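Local coordinates for protein trans-2-enoyl-CoA reductase [NADH] (Treponema denticola ATCC 35405, PDB 4GGO) that catalyses the NADH-dependent reduction of the carbon-carbon double bond of trans-2-enoyl-CoA, turning crotonyl-CoA into butyryl-CoA for fatty acid synthesis, at residues A[231-236]-A[251-256]; A[271-276]-A[336-341]; A[163-168]-A[246-251]; A[208-213]-A[257-262]. All coordinates share one frame; numbering follows the deposited sequence.

Contact 1 (A[231-236]-A[251-256])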
# COMPACT_ATOMS: atom_id res chain seq x y z
N ALA A 231 -7.56 0.23 -7.58
CA ALA A 231 -7.46 -0.51 -6.33
C ALA A 231 -6.21 -1.39 -6.40
O ALA A 231 -6.04 -2.15 -7.35
CB ALA A 231 -8.70 -1.35 -6.10
N TYR A 232 -5.34 -1.26 -5.41
CA TYR A 232 -4.09 -1.99 -5.40
C TYR A 232 -4.28 -3.44 -4.96
O TYR A 232 -5.14 -3.73 -4.12
CB TYR A 232 -3.06 -1.29 -4.52
CG TYR A 232 -2.64 0.06 -5.07
CD1 TYR A 232 -2.52 0.27 -6.43
CD2 TYR A 232 -2.39 1.13 -4.21
CE1 TYR A 232 -2.14 1.50 -6.94
CE2 TYR A 232 -2.01 2.37 -4.71
CZ TYR A 232 -1.89 2.54 -6.08
OH TYR A 232 -1.51 3.77 -6.59
N SER A 233 -3.49 -4.33 -5.53
CA SER A 233 -3.60 -5.75 -5.23
C SER A 233 -2.26 -6.46 -5.45
O SER A 233 -1.25 -5.81 -5.73
CB SER A 233 -4.68 -6.40 -6.09
OG SER A 233 -4.85 -7.76 -5.75
N TYR A 234 -2.27 -7.78 -5.35
CA TYR A 234 -1.05 -8.56 -5.48
C TYR A 234 -1.36 -9.96 -6.01
O TYR A 234 -2.37 -10.55 -5.65
CB TYR A 234 -0.32 -8.65 -4.14
CG TYR A 234 1.05 -9.29 -4.20
CD1 TYR A 234 2.03 -8.79 -5.04
CD2 TYR A 234 1.36 -10.39 -3.41
CE1 TYR A 234 3.28 -9.37 -5.10
CE2 TYR A 234 2.61 -10.98 -3.46
CZ TYR A 234 3.57 -10.46 -4.30
OH TYR A 234 4.81 -11.04 -4.35
N ILE A 235 -0.50 -10.47 -6.89
CA ILE A 235 -0.68 -11.79 -7.46
C ILE A 235 0.37 -12.76 -6.91
O ILE A 235 0.06 -13.89 -6.55
CB ILE A 235 -0.65 -11.75 -9.00
CG1 ILE A 235 -1.94 -11.12 -9.53
CG2 ILE A 235 -0.48 -13.14 -9.58
CD1 ILE A 235 -1.99 -11.02 -11.04
N GLY A 236 1.62 -12.30 -6.86
CA GLY A 236 2.69 -13.06 -6.24
C GLY A 236 3.25 -14.18 -7.09
O GLY A 236 2.76 -14.45 -8.19
N LYS A 251 -9.77 -15.12 -3.47
CA LYS A 251 -11.19 -14.85 -3.70
C LYS A 251 -11.50 -13.37 -3.57
O LYS A 251 -12.32 -12.83 -4.32
CB LYS A 251 -12.06 -15.67 -2.75
CG LYS A 251 -12.60 -16.96 -3.36
CD LYS A 251 -11.48 -17.81 -3.93
CE LYS A 251 -12.02 -18.97 -4.75
NZ LYS A 251 -10.92 -19.81 -5.31
N ALA A 252 -10.83 -12.71 -2.63
CA ALA A 252 -11.01 -11.27 -2.42
C ALA A 252 -10.53 -10.49 -3.64
O ALA A 252 -11.18 -9.53 -4.06
CB ALA A 252 -10.27 -10.82 -1.18
N LYS A 253 -9.40 -10.90 -4.20
CA LYS A 253 -8.85 -10.26 -5.39
C LYS A 253 -9.78 -10.47 -6.59
O LYS A 253 -9.96 -9.57 -7.40
CB LYS A 253 -7.46 -10.80 -5.71
CG LYS A 253 -6.80 -10.16 -6.92
CD LYS A 253 -5.35 -10.58 -7.07
CE LYS A 253 -5.22 -12.04 -7.45
NZ LYS A 253 -5.80 -12.30 -8.80
N GLU A 254 -10.36 -11.66 -6.69
CA GLU A 254 -11.32 -11.96 -7.74
C GLU A 254 -12.52 -11.03 -7.66
O GLU A 254 -13.04 -10.58 -8.68
CB GLU A 254 -11.79 -13.42 -7.65
CG GLU A 254 -10.81 -14.43 -8.21
CD GLU A 254 -11.35 -15.84 -8.15
OE1 GLU A 254 -12.40 -16.05 -7.51
OE2 GLU A 254 -10.73 -16.75 -8.76
N HIS A 255 -12.96 -10.74 -6.43
CA HIS A 255 -14.06 -9.82 -6.22
C HIS A 255 -13.64 -8.41 -6.59
O HIS A 255 -14.43 -7.64 -7.14
CB HIS A 255 -14.52 -9.87 -4.76
CG HIS A 255 -15.80 -9.14 -4.50
ND1 HIS A 255 -15.85 -7.78 -4.31
CD2 HIS A 255 -17.08 -9.58 -4.40
CE1 HIS A 255 -17.10 -7.41 -4.11
NE2 HIS A 255 -17.87 -8.48 -4.16
N LEU A 256 -12.39 -8.08 -6.29
CA LEU A 256 -11.82 -6.78 -6.64
C LEU A 256 -11.84 -6.58 -8.15
O LEU A 256 -12.18 -5.50 -8.64
CB LEU A 256 -10.38 -6.68 -6.15
CG LEU A 256 -9.98 -5.57 -5.17
CD1 LEU A 256 -8.52 -5.19 -5.38
CD2 LEU A 256 -10.88 -4.35 -5.31
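The first half of a Rossmann-type beta-alpha-beta crossover brings Ala-231 and Ser-233, on strand 227-233, against Leu-256 and Lys-253 of helix 248-266, which returns the chain to the neighbouring parallel strand 270-276. The strand and helix axes approach to 10.0 Å and run 150° apart, close to antiparallel, as expected of a helix laid over its own sheet. At Ala-231 the contact is apolar: Leu-256 straddles Ala-231, with CD2 3.8 Å from Ala-231 CB and CD1 almost as near, and Trp-210 of helix 208-219 packs on both residues. Farther along, the aliphatic part of Lys-253 takes over. Its CG is anti to the backbone N (chi1 -179°), and the next bond is extended as well, which brings CD to 3.2 Å from Ser-233 OG and 3.3 Å from Tyr-234 O. The chain then bends at both remaining torsions, and its ammonium forms a salt bridge with Glu-257 one turn on. Two site residues thus meet here through the Tyr-234 backbone: Lys-253 binds NAD(+), whereas Tyr-234, a substrate-binding residue whose CB points away from the helix, has its ring edge-to-face with the inferred proton donor Tyr-244 and its hydroxyl bonded to Glu-344. Beyond the bend, Ile-235 crosses the lysine at about a right angle, its CG1 4.0 Å from Lys-253 CE.

Contact 2 (A[271-276]-A[336-341])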
# COMPACT_ATOMS: atom_id res chain seq x y z
N ARG A 271 -12.78 5.28 -15.73
CA ARG A 271 -11.74 4.32 -16.06
C ARG A 271 -11.24 3.63 -14.80
O ARG A 271 -10.37 4.15 -14.10
CB ARG A 271 -10.58 5.01 -16.80
CG ARG A 271 -10.94 5.47 -18.20
CD ARG A 271 -9.76 6.16 -18.88
NE ARG A 271 -9.43 7.44 -18.25
CZ ARG A 271 -8.45 8.24 -18.66
NH1 ARG A 271 -7.70 7.90 -19.70
NH2 ARG A 271 -8.22 9.38 -18.02
N ALA A 272 -11.80 2.46 -14.51
CA ALA A 272 -11.47 1.71 -13.30
C ALA A 272 -10.52 0.56 -13.60
O ALA A 272 -10.69 -0.17 -14.58
CB ALA A 272 -12.74 1.19 -12.64
N PHE A 273 -9.51 0.40 -12.75
CA PHE A 273 -8.54 -0.67 -12.91
C PHE A 273 -8.15 -1.28 -11.57
O PHE A 273 -8.14 -0.59 -10.55
CB PHE A 273 -7.26 -0.15 -13.57
CG PHE A 273 -7.48 0.54 -14.88
CD1 PHE A 273 -7.50 -0.17 -16.07
CD2 PHE A 273 -7.63 1.92 -14.93
CE1 PHE A 273 -7.69 0.47 -17.28
CE2 PHE A 273 -7.82 2.57 -16.14
CZ PHE A 273 -7.85 1.84 -17.31
N VAL A 274 -7.83 -2.57 -11.58
CA VAL A 274 -7.08 -3.15 -10.49
C VAL A 274 -5.61 -3.00 -10.86
O VAL A 274 -5.20 -3.39 -11.95
CB VAL A 274 -7.41 -4.64 -10.28
CG1 VAL A 274 -6.42 -5.26 -9.30
CG2 VAL A 274 -8.83 -4.80 -9.77
N SER A 275 -4.83 -2.42 -9.96
CA SER A 275 -3.39 -2.29 -10.19
C SER A 275 -2.65 -3.32 -9.36
O SER A 275 -2.66 -3.26 -8.13
CB SER A 275 -2.92 -0.88 -9.84
OG SER A 275 -1.53 -0.73 -10.11
N VAL A 276 -2.02 -4.27 -10.03
CA VAL A 276 -1.25 -5.30 -9.35
C VAL A 276 0.17 -4.79 -9.11
O VAL A 276 0.93 -4.58 -10.06
CB VAL A 276 -1.20 -6.61 -10.15
CG1 VAL A 276 -0.63 -7.73 -9.29
CG2 VAL A 276 -2.59 -6.97 -10.65
N ASN A 336 -7.30 -6.81 -18.39
CA ASN A 336 -7.54 -5.39 -18.15
C ASN A 336 -7.04 -4.88 -16.80
O ASN A 336 -7.59 -3.93 -16.24
CB ASN A 336 -9.03 -5.04 -18.33
CG ASN A 336 -9.52 -5.32 -19.74
OD1 ASN A 336 -9.22 -4.57 -20.67
ND2 ASN A 336 -10.27 -6.40 -19.91
N ARG A 337 -6.00 -5.52 -16.27
CA ARG A 337 -5.38 -5.08 -15.03
C ARG A 337 -4.08 -4.35 -15.32
O ARG A 337 -3.32 -4.74 -16.20
CB ARG A 337 -5.09 -6.28 -14.13
CG ARG A 337 -6.32 -7.10 -13.75
CD ARG A 337 -5.93 -8.37 -13.00
NE ARG A 337 -5.02 -9.21 -13.78
CZ ARG A 337 -4.90 -10.52 -13.63
NH1 ARG A 337 -5.63 -11.16 -12.73
NH2 ARG A 337 -4.05 -11.20 -14.39
N ILE A 338 -3.83 -3.27 -14.58
CA ILE A 338 -2.54 -2.60 -14.64
C ILE A 338 -1.51 -3.45 -13.89
O ILE A 338 -1.77 -3.88 -12.77
CB ILE A 338 -2.60 -1.19 -14.03
CG1 ILE A 338 -3.55 -0.30 -14.84
CG2 ILE A 338 -1.21 -0.57 -13.97
CD1 ILE A 338 -3.69 1.11 -14.29
N ARG A 339 -0.36 -3.68 -14.52
CA ARG A 339 0.67 -4.53 -13.92
C ARG A 339 1.97 -3.78 -13.71
O ARG A 339 2.68 -3.48 -14.68
CB ARG A 339 0.92 -5.76 -14.80
CG ARG A 339 -0.31 -6.59 -15.10
CD ARG A 339 -0.87 -7.23 -13.84
NE ARG A 339 0.04 -8.21 -13.27
CZ ARG A 339 0.04 -9.50 -13.58
NH1 ARG A 339 -0.83 -9.97 -14.46
NH2 ARG A 339 0.91 -10.32 -13.00
N ILE A 340 2.30 -3.47 -12.46
CA ILE A 340 3.62 -2.93 -12.14
C ILE A 340 4.40 -3.92 -11.29
O ILE A 340 5.42 -3.58 -10.69
CB ILE A 340 3.56 -1.55 -11.47
CG1 ILE A 340 2.78 -1.62 -10.15
CG2 ILE A 340 2.95 -0.52 -12.41
CD1 ILE A 340 2.76 -0.30 -9.39
N ASP A 341 3.91 -5.16 -11.25
CA ASP A 341 4.67 -6.27 -10.69
C ASP A 341 5.38 -6.99 -11.83
O ASP A 341 5.85 -8.12 -11.68
CB ASP A 341 3.74 -7.24 -9.96
CG ASP A 341 2.68 -7.84 -10.86
OD1 ASP A 341 2.37 -7.23 -11.90
OD2 ASP A 341 2.15 -8.92 -10.52
O HOH W 1 -10.28 -2.47 -16.19
O HOH W 2 -8.92 -4.21 -13.69
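Ile-338 lies against Phe-273 and Ser-275 where the short strand 338-339 joins strand 270-276 in parallel as the last strand of the Rossmann sheet. From the backbone outward, its CB lies 4.1 Å from Ser-275 CA; CG2 branches to Ser-275 OG, a hydroxyl hydrogen-bonded to Asn-277; CG1, anti to the carbonyl carbon (chi1 -64°), reaches Phe-273; and CD1 at the tip closes to 3.9 Å from Phe-273 CB. Helix 311-323 packs on the same isoleucine through Leu-318, Arg-322 and Leu-323.

The backbone evidence for parallel pairing is a ladder of three bonds. Ile-338 N donates to Val-274 O, Ile-338 O accepts Val-276 N at 2.8 Å, and Ile-340 N donates to Val-276 O. Nearer the start of 336-341 the two backbones part and water replaces direct pairing: one water donates to both Ala-272 O and Asn-336 O, and a second accepts from Val-274 N (2.9 Å) while donating to Asn-336 O.

On the other side of the sheet, Val-276 and Arg-339 lie side by side, Val-276 CG2 3.6 Å from Arg-339 CD, and Val-276 CG1 meets Asp-341 OD2 at 3.3 Å, an apolar methyl against the carboxylate that Arg-339 holds. Arg-339 grips Asp-341 side-on, NE to OD1 at 2.9 Å and NH2 to OD2 at 3.1 Å, both oxygens met on their syn side. With NH1 bridged to Asp-333 as well, the guanidinium is fixed in rotation, and its charge is probably well balanced even though NE and CD lie against the buried, apolar Val-276 (CB and CG2).

Contact 3 (A[163-168]-A[246-251])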
# COMPACT_ATOMS: atom_id res chain seq x y z
N LYS A 163 -13.99 -10.05 9.93
CA LYS A 163 -12.56 -10.26 10.08
C LYS A 163 -12.00 -11.10 8.93
O LYS A 163 -12.52 -12.17 8.62
CB LYS A 163 -12.26 -10.93 11.42
CG LYS A 163 -12.23 -9.97 12.60
CD LYS A 163 -12.18 -10.70 13.93
CE LYS A 163 -13.56 -10.77 14.57
NZ LYS A 163 -13.51 -11.42 15.91
N SER A 164 -10.94 -10.61 8.30
CA SER A 164 -10.32 -11.32 7.19
C SER A 164 -9.29 -12.32 7.69
O SER A 164 -8.70 -12.14 8.76
CB SER A 164 -9.66 -10.34 6.22
OG SER A 164 -8.57 -9.67 6.83
N VAL A 165 -9.08 -13.39 6.92
CA VAL A 165 -8.05 -14.37 7.22
C VAL A 165 -7.15 -14.57 6.00
O VAL A 165 -7.55 -14.28 4.88
CB VAL A 165 -8.64 -15.73 7.65
CG1 VAL A 165 -9.59 -15.55 8.82
CG2 VAL A 165 -9.35 -16.39 6.48
N LEU A 166 -5.94 -15.07 6.24
CA LEU A 166 -5.00 -15.35 5.16
C LEU A 166 -4.72 -16.85 5.12
O LEU A 166 -3.71 -17.31 5.64
CB LEU A 166 -3.70 -14.59 5.38
CG LEU A 166 -3.81 -13.10 5.70
CD1 LEU A 166 -2.43 -12.49 5.88
CD2 LEU A 166 -4.59 -12.37 4.62
N LYS A 167 -5.63 -17.60 4.50
CA LYS A 167 -5.56 -19.06 4.56
C LYS A 167 -5.95 -19.72 3.23
O LYS A 167 -6.67 -19.12 2.43
CB LYS A 167 -6.43 -19.58 5.71
CG LYS A 167 -5.90 -19.20 7.09
CD LYS A 167 -6.63 -19.90 8.23
CE LYS A 167 -8.05 -19.42 8.38
NZ LYS A 167 -8.59 -19.80 9.71
N PRO A 168 -5.47 -20.95 2.98
CA PRO A 168 -5.80 -21.66 1.75
C PRO A 168 -7.15 -22.36 1.85
O PRO A 168 -7.83 -22.26 2.87
CB PRO A 168 -4.70 -22.71 1.65
CG PRO A 168 -4.39 -23.02 3.07
CD PRO A 168 -4.51 -21.71 3.81
N LYS A 246 -5.70 -19.14 -5.13
CA LYS A 246 -6.81 -20.04 -4.83
C LYS A 246 -7.26 -19.98 -3.37
O LYS A 246 -8.15 -20.73 -2.97
CB LYS A 246 -6.44 -21.48 -5.21
CG LYS A 246 -5.90 -21.64 -6.63
CD LYS A 246 -5.66 -23.10 -7.00
CE LYS A 246 -6.94 -23.92 -6.96
NZ LYS A 246 -6.74 -25.35 -7.36
N GLY A 247 -6.64 -19.10 -2.58
CA GLY A 247 -6.98 -18.99 -1.17
C GLY A 247 -7.99 -17.89 -0.89
O GLY A 247 -8.61 -17.35 -1.81
N THR A 248 -8.16 -17.56 0.39
CA THR A 248 -9.09 -16.52 0.81
C THR A 248 -8.71 -15.17 0.21
O THR A 248 -9.58 -14.39 -0.18
CB THR A 248 -9.15 -16.40 2.34
OG1 THR A 248 -7.84 -16.14 2.85
CG2 THR A 248 -9.68 -17.68 2.95
N ILE A 249 -7.41 -14.90 0.14
CA ILE A 249 -6.91 -13.70 -0.50
C ILE A 249 -7.27 -13.72 -1.98
O ILE A 249 -7.68 -12.70 -2.55
CB ILE A 249 -5.38 -13.58 -0.36
CG1 ILE A 249 -4.98 -13.50 1.11
CG2 ILE A 249 -4.86 -12.37 -1.13
CD1 ILE A 249 -3.48 -13.47 1.33
N GLY A 250 -7.12 -14.89 -2.59
CA GLY A 250 -7.41 -15.07 -4.00
C GLY A 250 -8.85 -14.77 -4.36
O GLY A 250 -9.13 -14.22 -5.42
N LYS A 251 -9.77 -15.12 -3.47
CA LYS A 251 -11.19 -14.85 -3.70
C LYS A 251 -11.50 -13.37 -3.57
O LYS A 251 -12.32 -12.83 -4.32
CB LYS A 251 -12.06 -15.67 -2.75
CG LYS A 251 -12.60 -16.96 -3.36
CD LYS A 251 -11.48 -17.81 -3.93
CE LYS A 251 -12.02 -18.97 -4.75
NZ LYS A 251 -10.92 -19.81 -5.31
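Thr-248 sets its methyl CG2 against Val-165 CG2 at 3.8 Å, the two side chains crossing at about a right angle, while its hydroxyl engages the backbone of loop 163-168. OG1 stands between the backbone N and the carbonyl carbon (chi1 57°), the crowded position, and from there it makes two bonds. It donates to Val-165 O at 2.8 Å, approaching from above the carbonyl plane (48° out of it), and accepts Lys-167 N at 3.1 Å along a nearly straight N-H line. A third bond runs from Thr-248 N to Lys-167 O at 3.0 Å, straight at the hydrogen (176°). One threonine therefore reads both the N-H and the C=O of Lys-167, which fixes the loop and the helix end in register.

Around this polar core the packing is close. Gly-247 CA lies 3.6 Å from Lys-167 O and 4.1 Å from Pro-168 CA, a backbone-to-backbone approach. Elsewhere in the contact, Leu-166 CD2 meets Ile-249 CD1 at 3.6 Å, the side chains crossing at a slant. Thr-201 and Glu-197 of helix 195-205 adjoin Thr-248 and Val-165, and Lys-167 sends its ammonium to Glu-197.

Gly-247 occupies the N-cap position of helix 248-266, and the carbonyl of Lys-167 serves the first N-H of that helix. Ile-249 touches Tyr-244, the inferred proton donor, so the loop clasps the helix start lying between Tyr-244 and NAD(+)-binding Lys-253, whose spacing matches the Y-X8-K motif of the FabV and TER reductases.

Contact 4 (A[208-213]-A[257-262])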
# COMPACT_ATOMS: atom_id res chain seq x y z
N GLU A 208 -16.22 -4.10 -2.37
CA GLU A 208 -17.50 -3.53 -1.95
C GLU A 208 -17.40 -2.06 -1.56
O GLU A 208 -18.14 -1.22 -2.06
CB GLU A 208 -18.13 -4.33 -0.80
CG GLU A 208 -18.72 -5.67 -1.23
CD GLU A 208 -19.62 -6.28 -0.17
OE1 GLU A 208 -19.64 -5.76 0.97
OE2 GLU A 208 -20.32 -7.26 -0.48
N ASP A 209 -16.47 -1.74 -0.66
CA ASP A 209 -16.30 -0.37 -0.19
C ASP A 209 -15.83 0.55 -1.31
O ASP A 209 -16.24 1.71 -1.38
CB ASP A 209 -15.32 -0.31 0.98
CG ASP A 209 -15.19 1.09 1.55
OD1 ASP A 209 -16.22 1.68 1.92
OD2 ASP A 209 -14.05 1.59 1.62
N TRP A 210 -14.97 0.03 -2.17
CA TRP A 210 -14.46 0.77 -3.32
C TRP A 210 -15.62 1.23 -4.19
O TRP A 210 -15.72 2.41 -4.52
CB TRP A 210 -13.52 -0.12 -4.13
CG TRP A 210 -12.93 0.53 -5.34
CD1 TRP A 210 -12.78 1.86 -5.57
CD2 TRP A 210 -12.41 -0.14 -6.49
NE1 TRP A 210 -12.20 2.07 -6.80
CE2 TRP A 210 -11.96 0.85 -7.39
CE3 TRP A 210 -12.28 -1.49 -6.86
CZ2 TRP A 210 -11.39 0.54 -8.62
CZ3 TRP A 210 -11.71 -1.79 -8.08
CH2 TRP A 210 -11.27 -0.78 -8.95
N GLU A 211 -16.49 0.29 -4.55
CA GLU A 211 -17.64 0.59 -5.38
C GLU A 211 -18.60 1.54 -4.66
O GLU A 211 -19.23 2.39 -5.28
CB GLU A 211 -18.37 -0.70 -5.76
CG GLU A 211 -19.42 -0.54 -6.84
CD GLU A 211 -20.01 -1.86 -7.29
OE1 GLU A 211 -20.03 -2.81 -6.48
OE2 GLU A 211 -20.44 -1.95 -8.46
N ARG A 212 -18.69 1.40 -3.34
CA ARG A 212 -19.54 2.27 -2.54
C ARG A 212 -19.01 3.70 -2.57
O ARG A 212 -19.79 4.65 -2.67
CB ARG A 212 -19.62 1.76 -1.10
CG ARG A 212 -20.76 2.37 -0.29
CD ARG A 212 -20.76 1.85 1.14
NE ARG A 212 -21.89 2.36 1.91
CZ ARG A 212 -23.01 1.68 2.15
NH1 ARG A 212 -23.14 0.45 1.69
NH2 ARG A 212 -23.98 2.22 2.87
N TRP A 213 -17.69 3.84 -2.48
CA TRP A 213 -17.06 5.15 -2.58
C TRP A 213 -17.36 5.81 -3.92
O TRP A 213 -17.74 6.98 -3.98
CB TRP A 213 -15.54 5.04 -2.40
CG TRP A 213 -15.08 5.15 -0.98
CD1 TRP A 213 -14.78 4.12 -0.13
CD2 TRP A 213 -14.86 6.35 -0.24
NE1 TRP A 213 -14.39 4.61 1.09
CE2 TRP A 213 -14.42 5.98 1.05
CE3 TRP A 213 -14.98 7.71 -0.54
CZ2 TRP A 213 -14.12 6.91 2.04
CZ3 TRP A 213 -14.68 8.64 0.44
CH2 TRP A 213 -14.25 8.24 1.71
N GLU A 257 -11.47 -7.62 -8.88
CA GLU A 257 -11.38 -7.56 -10.34
C GLU A 257 -12.77 -7.46 -10.98
O GLU A 257 -12.96 -6.70 -11.93
CB GLU A 257 -10.63 -8.78 -10.88
CG GLU A 257 -9.16 -8.82 -10.47
CD GLU A 257 -8.50 -10.15 -10.77
OE1 GLU A 257 -9.22 -11.10 -11.17
OE2 GLU A 257 -7.27 -10.26 -10.60
N ALA A 258 -13.72 -8.22 -10.45
CA ALA A 258 -15.09 -8.17 -10.94
C ALA A 258 -15.72 -6.81 -10.64
O ALA A 258 -16.59 -6.35 -11.38
CB ALA A 258 -15.91 -9.28 -10.32
N THR A 259 -15.27 -6.19 -9.56
CA THR A 259 -15.77 -4.87 -9.17
C THR A 259 -15.30 -3.78 -10.13
O THR A 259 -16.10 -2.97 -10.59
CB THR A 259 -15.36 -4.51 -7.73
OG1 THR A 259 -15.98 -5.42 -6.81
CG2 THR A 259 -15.79 -3.09 -7.39
N ALA A 260 -14.00 -3.78 -10.43
CA ALA A 260 -13.43 -2.82 -11.38
C ALA A 260 -14.11 -2.98 -12.73
O ALA A 260 -14.25 -2.02 -13.49
CB ALA A 260 -11.94 -3.04 -11.52
N HIS A 261 -14.52 -4.21 -13.01
CA HIS A 261 -15.18 -4.55 -14.25
C HIS A 261 -16.59 -3.98 -14.27
O HIS A 261 -17.01 -3.37 -15.26
CB HIS A 261 -15.22 -6.07 -14.39
CG HIS A 261 -15.67 -6.55 -15.73
ND1 HIS A 261 -16.72 -7.43 -15.89
CD2 HIS A 261 -15.21 -6.28 -16.97
CE1 HIS A 261 -16.89 -7.68 -17.17
NE2 HIS A 261 -15.99 -7.00 -17.85
N ARG A 262 -17.32 -4.17 -13.18
CA ARG A 262 -18.68 -3.67 -13.07
C ARG A 262 -18.71 -2.14 -13.03
O ARG A 262 -19.63 -1.51 -13.56
CB ARG A 262 -19.37 -4.25 -11.83
CG ARG A 262 -20.80 -3.78 -11.63
CD ARG A 262 -21.57 -4.68 -10.66
NE ARG A 262 -21.11 -4.56 -9.28
CZ ARG A 262 -20.29 -5.42 -8.68
NH1 ARG A 262 -19.84 -6.48 -9.33
NH2 ARG A 262 -19.94 -5.22 -7.41
O HOH W 3 -18.39 -4.78 -5.28
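Two flat groups, the indole of Trp-210 and the guanidinium of Arg-262, carry much of this helix-helix contact in the Rossmann fold: the six-membered ring of Trp-210 meets Ala-260 and Thr-259 obliquely, and Glu-211 OE1 comes to the edge of the Arg-262 group. Helices 208-219 and 248-266 run nearly parallel here, 9.8 Å apart at 19°, side by side over the sheet. Trp-210 CH2 lies 3.5 Å from Ala-260 CB and CE3 lies 3.9 Å from Thr-259 CG2, while NE1 bonds Thr-229 OG1 of strand 227-233, so the indole spans from helix 248-266 to the sheet. Thr-259 CG2 also touches Glu-211 CB at 3.9 Å.

At the outer margin Glu-211, extended beyond a CG anti to the backbone N, crosses Arg-262 at about a right angle. The salt bridge has one firm bond, NH2 to OE1 at 2.6 Å, and a weak one, NE to OE2 at 2.8 Å with an angle of only 127° at the hydrogen; the two planes are turned 49° from each other, consistent with this uneven grip. A water completes the join, donating to Glu-211 OE1 (2.8 Å) and to Thr-259 OG1 (2.9 Å).

How the contacts relate
Read from the N terminus, loop 163-168 opens contact 3 first and helix segment 208-213 then opens contact 4. Contact 3 closes at 246-251 before contact 4 closes at 257-262, so the two cross. Contact 1 opens at 231-236, inside both loops; it crosses contact 3, with which it shares Lys-251, and nests within contact 4. Contact 2 follows all three in series and closes a long loop of its own. Helix 248-266 serves contacts 3, 1 and 4 in turn along its length, tied to a loop, a strand and a neighbouring helix. Contact 2 extends the sheet beyond contact 1, and the salt bridge between Arg-337 and Glu-257 links that outer strand back to the same helix.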